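Local coordinates for protein N-acetyl-L-2,4-diaminobutyric acid deacetylase (Ruegeria pomeroyi, PDB 6TWL) that probably removes the acetyl group from N-acetyl-L-2,4-diaminobutyric acid, a zinc-dependent step in the bacterial breakdown of the stress protectant ectoine, at residues Tyr299-Arg310 and Asp320-Thr328. Numbering follows the deposited sequence.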
# COMPACT_ATOMS: atom_id res chain seq x y z
N TYR A 299 -19.53 -13.82 16.43
CA TYR A 299 -19.51 -13.17 15.12
C TYR A 299 -19.25 -14.23 14.06
O TYR A 299 -18.23 -14.92 14.12
CB TYR A 299 -18.47 -12.06 15.07
CG TYR A 299 -18.86 -10.88 15.92
CD1 TYR A 299 -19.75 -9.94 15.45
CD2 TYR A 299 -18.35 -10.73 17.20
CE1 TYR A 299 -20.13 -8.86 16.22
CE2 TYR A 299 -18.72 -9.65 17.99
CZ TYR A 299 -19.61 -8.72 17.49
OH TYR A 299 -19.98 -7.65 18.27
N ARG A 300 -20.17 -14.36 13.11
CA ARG A 300 -20.17 -15.47 12.17
C ARG A 300 -20.03 -14.96 10.74
O ARG A 300 -20.41 -13.82 10.43
CB ARG A 300 -21.44 -16.31 12.31
CG ARG A 300 -21.46 -17.12 13.60
CD ARG A 300 -22.76 -17.87 13.81
NE ARG A 300 -22.77 -18.52 15.12
CZ ARG A 300 -22.19 -19.69 15.37
NH1 ARG A 300 -21.56 -20.35 14.40
NH2 ARG A 300 -22.24 -20.21 16.59
N ALA A 301 -19.47 -15.80 9.88
CA ALA A 301 -19.22 -15.43 8.50
C ALA A 301 -20.53 -15.30 7.73
O ALA A 301 -21.42 -16.15 7.85
CB ALA A 301 -18.32 -16.46 7.82
N ARG A 302 -20.66 -14.23 6.95
CA ARG A 302 -21.82 -14.02 6.10
C ARG A 302 -21.62 -14.52 4.68
O ARG A 302 -22.59 -14.58 3.91
CB ARG A 302 -22.20 -12.54 6.08
CG ARG A 302 -22.54 -11.97 7.45
CD ARG A 302 -23.02 -10.53 7.36
NE ARG A 302 -24.19 -10.38 6.49
CZ ARG A 302 -25.43 -10.74 6.82
NH1 ARG A 302 -25.68 -11.26 8.02
NH2 ARG A 302 -26.42 -10.57 5.96
N ARG A 303 -20.39 -14.88 4.30
CA ARG A 303 -20.09 -15.46 3.00
C ARG A 303 -18.99 -16.49 3.15
O ARG A 303 -18.13 -16.39 4.02
CB ARG A 303 -19.64 -14.41 1.98
CG ARG A 303 -20.63 -13.31 1.72
CD ARG A 303 -20.22 -12.49 0.51
NE ARG A 303 -19.77 -13.33 -0.58
CZ ARG A 303 -20.21 -13.21 -1.83
NH1 ARG A 303 -21.11 -12.29 -2.13
NH2 ARG A 303 -19.75 -14.02 -2.78
N ALA A 304 -19.01 -17.48 2.26
CA ALA A 304 -17.96 -18.49 2.23
C ALA A 304 -16.75 -17.99 1.46
O ALA A 304 -16.87 -17.24 0.48
CB ALA A 304 -18.48 -19.79 1.62
N GLY A 305 -15.58 -18.42 1.89
CA GLY A 305 -14.33 -18.00 1.28
C GLY A 305 -13.17 -18.21 2.25
O GLY A 305 -13.16 -19.16 3.03
N LEU A 306 -12.19 -17.30 2.16
CA LEU A 306 -10.99 -17.35 2.98
C LEU A 306 -10.93 -16.11 3.86
O LEU A 306 -11.17 -14.99 3.40
CB LEU A 306 -9.73 -17.42 2.11
CG LEU A 306 -9.56 -18.62 1.18
CD1 LEU A 306 -8.19 -18.60 0.53
CD2 LEU A 306 -9.76 -19.92 1.94
N VAL A 307 -10.60 -16.31 5.14
CA VAL A 307 -10.37 -15.17 6.03
C VAL A 307 -9.08 -14.49 5.58
O VAL A 307 -7.99 -15.06 5.67
CB VAL A 307 -10.29 -15.61 7.50
CG1 VAL A 307 -10.53 -14.41 8.42
CG2 VAL A 307 -11.29 -16.70 7.78
N ILE A 308 -9.20 -13.25 5.09
CA ILE A 308 -8.06 -12.51 4.56
C ILE A 308 -7.65 -11.36 5.46
O ILE A 308 -6.57 -10.78 5.24
CB ILE A 308 -8.34 -12.00 3.14
CG1 ILE A 308 -9.58 -11.10 3.13
CG2 ILE A 308 -8.54 -13.17 2.19
CD1 ILE A 308 -9.61 -10.13 1.97
N SER A 309 -8.46 -11.01 6.46
CA SER A 309 -8.13 -9.94 7.39
C SER A 309 -8.81 -10.22 8.72
O SER A 309 -9.86 -10.87 8.76
CB SER A 309 -8.56 -8.57 6.86
OG SER A 309 -7.96 -7.53 7.60
N ARG A 310 -8.21 -9.72 9.79
CA ARG A 310 -8.75 -9.93 11.13
C ARG A 310 -8.34 -8.78 12.03
O ARG A 310 -7.27 -8.18 11.85
CB ARG A 310 -8.26 -11.26 11.73
CG ARG A 310 -6.75 -11.42 11.76
CD ARG A 310 -6.30 -12.30 12.92
NE ARG A 310 -6.69 -11.75 14.21
CZ ARG A 310 -6.12 -12.08 15.37
NH1 ARG A 310 -5.13 -12.96 15.40
NH2 ARG A 310 -6.55 -11.53 16.49
N ASP A 320 -15.23 -1.70 15.06
CA ASP A 320 -14.06 -2.34 14.48
C ASP A 320 -14.48 -3.50 13.59
O ASP A 320 -15.49 -4.17 13.84
CB ASP A 320 -13.12 -2.84 15.58
CG ASP A 320 -12.56 -1.72 16.44
OD1 ASP A 320 -12.62 -0.55 16.02
OD2 ASP A 320 -12.06 -2.02 17.55
N CYS A 321 -13.70 -3.75 12.55
CA CYS A 321 -13.96 -4.87 11.66
C CYS A 321 -13.44 -6.15 12.29
O CYS A 321 -12.25 -6.25 12.62
CB CYS A 321 -13.33 -4.64 10.29
SG CYS A 321 -13.33 -6.09 9.20
N VAL A 322 -14.32 -7.13 12.47
CA VAL A 322 -13.93 -8.39 13.11
C VAL A 322 -13.05 -9.20 12.17
O VAL A 322 -11.97 -9.67 12.56
CB VAL A 322 -15.18 -9.17 13.55
CG1 VAL A 322 -14.81 -10.60 13.94
CG2 VAL A 322 -15.88 -8.46 14.69
N ALA A 323 -13.49 -9.38 10.93
CA ALA A 323 -12.76 -10.16 9.94
C ALA A 323 -13.29 -9.82 8.56
O ALA A 323 -14.40 -9.32 8.41
CB ALA A 323 -12.87 -11.66 10.21
N VAL A 324 -12.47 -10.11 7.55
CA VAL A 324 -12.86 -9.97 6.15
C VAL A 324 -12.66 -11.32 5.46
O VAL A 324 -11.67 -12.02 5.71
CB VAL A 324 -12.06 -8.87 5.42
CG1 VAL A 324 -12.52 -8.74 3.98
CG2 VAL A 324 -12.20 -7.55 6.14
N VAL A 325 -13.61 -11.68 4.59
CA VAL A 325 -13.59 -12.94 3.86
C VAL A 325 -13.46 -12.65 2.37
O VAL A 325 -14.24 -11.86 1.82
CB VAL A 325 -14.86 -13.77 4.14
CG1 VAL A 325 -14.65 -15.21 3.72
CG2 VAL A 325 -15.24 -13.68 5.62
N GLY A 326 -12.49 -13.28 1.72
CA GLY A 326 -12.31 -13.18 0.28
C GLY A 326 -12.90 -14.39 -0.42
O GLY A 326 -12.78 -15.52 0.06
N VAL A 327 -13.52 -14.16 -1.59
CA VAL A 327 -14.37 -15.16 -2.23
C VAL A 327 -13.57 -15.98 -3.25
O VAL A 327 -12.60 -15.51 -3.85
CB VAL A 327 -15.60 -14.49 -2.87
CG1 VAL A 327 -16.59 -15.53 -3.39
CG2 VAL A 327 -16.29 -13.62 -1.85
N THR A 328 -14.01 -17.23 -3.43
CA THR A 328 -13.34 -18.26 -4.23
C THR A 328 -11.88 -18.44 -3.82
O THR A 328 -11.58 -19.27 -2.96
CB THR A 328 -13.40 -17.98 -5.74
OG1 THR A 328 -14.75 -17.71 -6.13
CG2 THR A 328 -12.90 -19.20 -6.51
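Val324 O is gripped by two successive amides of the facing strand: Ile308 N at 2.8 Å, tilted from the plane of that carbonyl, and Ser309 N, a weak bond at 3.4 Å. This is a classic beta bulge, in which Ile308 and Ser309 together face Val324 and the antiparallel register slips by one residue. Before the bulge, Leu306 and Gly326 form a regular hydrogen-bonded pair, Gly326 N reaching Leu306 O at 2.7 Å; after it, Val324 N bonds Ser309 O. Glycine suits position 305, since a beta carbon would collide with Gly326 O. In Ile308, chi1 (58°) turns CG1 toward Val324 and the extended chi2 carries CD1 on to 3.8 Å from Val324 CG1, while Ser309 CB lies against the same valine. Beta-branched Val325 sets CG1 beside the Leu306 backbone. Farther along, Val322 CG2 sits over one face of the Tyr299 ring, a CH-pi contact 4.1 Å from the centroid; the phenol OH reaches Glu262 N. At the other end the bent chain of Arg303 brings NH2 to 3.6 Å from Val327 CG1. With an alanine here, the Val327 methyls are likely to lose the guanidinium laid across them. The Ser309 side chain is about 7 Å from that of Glu209, a zinc ligand in a structure of this protein, though no metal is bound here. Strand 321-326 lies between strands 305-311 and 258-260; Leu306 and Ile308 pack on strand 248-251, whereas Val322 and Ala323 meet strand 265-269 of the neighbouring antiparallel sheet.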